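Local coordinates for avirulence protein AvrP123 (Melampsora lini, PDB 5VJJ) that is a zinc-binding effector of flax rust, recognised by the flax resistance protein P and possibly acting in the host nucleus, at residues Arg20-Thr25 against Tyr54-Pro59. Numbering follows the deposited sequence.
Sequences RIAPLT and YMYRCP. With ZN (zinc ion), chain C.
The first zinc site of AvrP123, a four-cysteine centre, lies at one end of this contact, where strand 21-23 of a small two-stranded sheet crosses strand 51-58 of the three-stranded sheet. The short segments run at 112° to each other, so pairing is confined to a single bridge, L24 with Y56. Two backbone bonds flank it: R57 N gives its hydrogen to P23 O at 3.2 Å, in the carbonyl plane, and T25 N reaches M55 O at 2.8 Å from above that carbonyl's plane. M55 O gathers more, with the CA of L24 beside it and a weak bond from T25 OG1. P23 has no N-H to give, and its place in the pairing asks for its carbonyl oxygen alone as a hydrogen-bonding group. On the side of the Y56 ring, A22, with only a methyl group, fits between that ring and the backbone of C58: its CB lies 3.6 Å from Y56 CD2 and 3.8 Å from C58 CA. CG of Y56 lies between its own N and carbonyl carbon (chi1 47°), which puts the ring beside A22, and its hydroxyl is bonded to H66 of strand 64-69. L24 sends CD2 back to Y54 CB at 4.0 Å, the two side chains running alongside, while V14 of strand 13-15 packs against both L24 and Y56. C58, with SG anti to its backbone N (chi1 -179°), binds the zinc at 2.3 Å; C16, C18 and C61 complete the site. Zinc thus fixes one end of the junction, and backbone bonds and apolar packing join strand 51-58 to strand 21-23 and the residues after it.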
loop_
_atom_site.group_PDB
_atom_site.type_symbol
_atom_site.label_atom_id
_atom_site.label_comp_id
_atom_site.label_asym_id
_atom_site.label_seq_id
_atom_site.Cartn_x
_atom_site.Cartn_y
_atom_site.Cartn_z
ATOM N N ARG A 20 13.923 -6.064 -5.209
ATOM C CA ARG A 20 14.719 -6.810 -4.243
ATOM C C ARG A 20 13.912 -7.056 -2.970
ATOM O O ARG A 20 12.942 -6.353 -2.671
ATOM C CB ARG A 20 16.007 -6.059 -3.903
ATOM C CG ARG A 20 17.065 -6.114 -4.986
ATOM C CD ARG A 20 18.191 -5.153 -4.685
ATOM N NE ARG A 20 19.231 -5.195 -5.708
ATOM C CZ ARG A 20 19.251 -4.432 -6.796
ATOM N NH1 ARG A 20 18.283 -3.554 -7.026
ATOM N NH2 ARG A 20 20.247 -4.551 -7.665
ATOM N N ILE A 21 14.330 -8.066 -2.213
ATOM C CA ILE A 21 13.691 -8.375 -0.938
ATOM C C ILE A 21 14.314 -7.502 0.145
ATOM O O ILE A 21 15.541 -7.441 0.287
ATOM C CB ILE A 21 13.823 -9.869 -0.606
ATOM C CG1 ILE A 21 13.244 -10.728 -1.740
ATOM C CG2 ILE A 21 13.131 -10.194 0.706
ATOM C CD1 ILE A 21 11.783 -10.450 -2.072
ATOM N N ALA A 22 13.468 -6.810 0.898
ATOM C CA ALA A 22 13.918 -5.877 1.916
ATOM C C ALA A 22 13.301 -6.228 3.262
ATOM O O ALA A 22 12.179 -6.745 3.323
ATOM C CB ALA A 22 13.546 -4.433 1.551
ATOM N N PRO A 23 14.013 -5.958 4.357
ATOM C CA PRO A 23 13.442 -6.187 5.688
ATOM C C PRO A 23 12.566 -5.019 6.116
ATOM O O PRO A 23 12.993 -3.861 6.085
ATOM C CB PRO A 23 14.681 -6.305 6.581
ATOM C CG PRO A 23 15.656 -5.363 5.943
ATOM C CD PRO A 23 15.410 -5.489 4.441
ATOM N N LEU A 24 11.337 -5.327 6.514
ATOM C CA LEU A 24 10.499 -4.329 7.160
ATOM C C LEU A 24 11.154 -3.881 8.455
ATOM O O LEU A 24 11.743 -4.688 9.178
ATOM C CB LEU A 24 9.112 -4.898 7.458
ATOM C CG LEU A 24 8.259 -5.319 6.267
ATOM C CD1 LEU A 24 7.056 -6.084 6.774
ATOM C CD2 LEU A 24 7.839 -4.097 5.462
ATOM N N THR A 25 11.059 -2.582 8.745
ATOM C CA THR A 25 11.543 -2.052 10.012
ATOM C C THR A 25 10.436 -1.881 11.044
ATOM O O THR A 25 10.739 -1.751 12.237
ATOM C CB THR A 25 12.258 -0.715 9.791
ATOM O OG1 THR A 25 11.382 0.197 9.119
ATOM C CG2 THR A 25 13.518 -0.929 8.960
ATOM N N TYR A 54 4.345 0.373 3.976
ATOM C CA TYR A 54 5.456 -0.509 4.293
ATOM C C TYR A 54 6.712 0.325 4.487
ATOM O O TYR A 54 7.052 1.148 3.634
ATOM C CB TYR A 54 5.668 -1.546 3.189
ATOM C CG TYR A 54 4.433 -2.366 2.888
ATOM C CD1 TYR A 54 4.045 -3.407 3.723
ATOM C CD2 TYR A 54 3.653 -2.098 1.770
ATOM C CE1 TYR A 54 2.913 -4.157 3.452
ATOM C CE2 TYR A 54 2.520 -2.842 1.492
ATOM C CZ TYR A 54 2.156 -3.869 2.334
ATOM O OH TYR A 54 1.032 -4.608 2.059
ATOM N N MET A 55 7.375 0.121 5.621
ATOM C CA MET A 55 8.652 0.749 5.932
ATOM C C MET A 55 9.714 -0.339 5.925
ATOM O O MET A 55 9.589 -1.334 6.647
ATOM C CB MET A 55 8.606 1.446 7.293
ATOM C CG MET A 55 7.747 2.701 7.337
ATOM S SD MET A 55 8.580 4.088 6.548
ATOM C CE MET A 55 7.791 5.465 7.370
ATOM N N TYR A 56 10.750 -0.158 5.112
ATOM C CA TYR A 56 11.804 -1.152 5.020
ATOM C C TYR A 56 13.125 -0.468 4.693
ATOM O O TYR A 56 13.182 0.731 4.412
ATOM C CB TYR A 56 11.459 -2.216 3.979
ATOM C CG TYR A 56 10.973 -1.638 2.677
ATOM C CD1 TYR A 56 9.621 -1.446 2.444
ATOM C CD2 TYR A 56 11.868 -1.281 1.678
ATOM C CE1 TYR A 56 9.173 -0.918 1.252
ATOM C CE2 TYR A 56 11.428 -0.760 0.487
ATOM C CZ TYR A 56 10.082 -0.579 0.274
ATOM O OH TYR A 56 9.641 -0.048 -0.924
ATOM N N ARG A 57 14.195 -1.257 4.746
ATOM C CA ARG A 57 15.560 -0.797 4.509
ATOM C C ARG A 57 16.137 -1.684 3.410
ATOM O O ARG A 57 16.674 -2.754 3.692
ATOM C CB ARG A 57 16.393 -0.869 5.790
ATOM C CG ARG A 57 17.836 -0.378 5.649
ATOM C CD ARG A 57 17.932 1.126 5.825
ATOM N NE ARG A 57 17.813 1.523 7.227
ATOM C CZ ARG A 57 18.840 1.789 8.033
ATOM N NH1 ARG A 57 20.093 1.716 7.595
ATOM N NH2 ARG A 57 18.611 2.139 9.290
ATOM N N CYS A 58 16.024 -1.242 2.161
ATOM C CA CYS A 58 16.460 -2.068 1.039
ATOM C C CYS A 58 17.983 -2.126 0.980
ATOM O O CYS A 58 18.641 -1.083 1.079
ATOM C CB CYS A 58 15.918 -1.516 -0.275
ATOM S SG CYS A 58 16.382 -2.503 -1.717
ATOM N N PRO A 59 18.581 -3.309 0.796
ATOM C CA PRO A 59 20.050 -3.366 0.681
ATOM C C PRO A 59 20.587 -2.535 -0.464
ATOM O O PRO A 59 21.741 -2.093 -0.414
ATOM C CB PRO A 59 20.329 -4.860 0.468
ATOM C CG PRO A 59 19.070 -5.397 -0.108
ATOM C CD PRO A 59 17.967 -4.627 0.565
HETATM ZN ZN ZN C . 15.140 -1.443 -3.395
#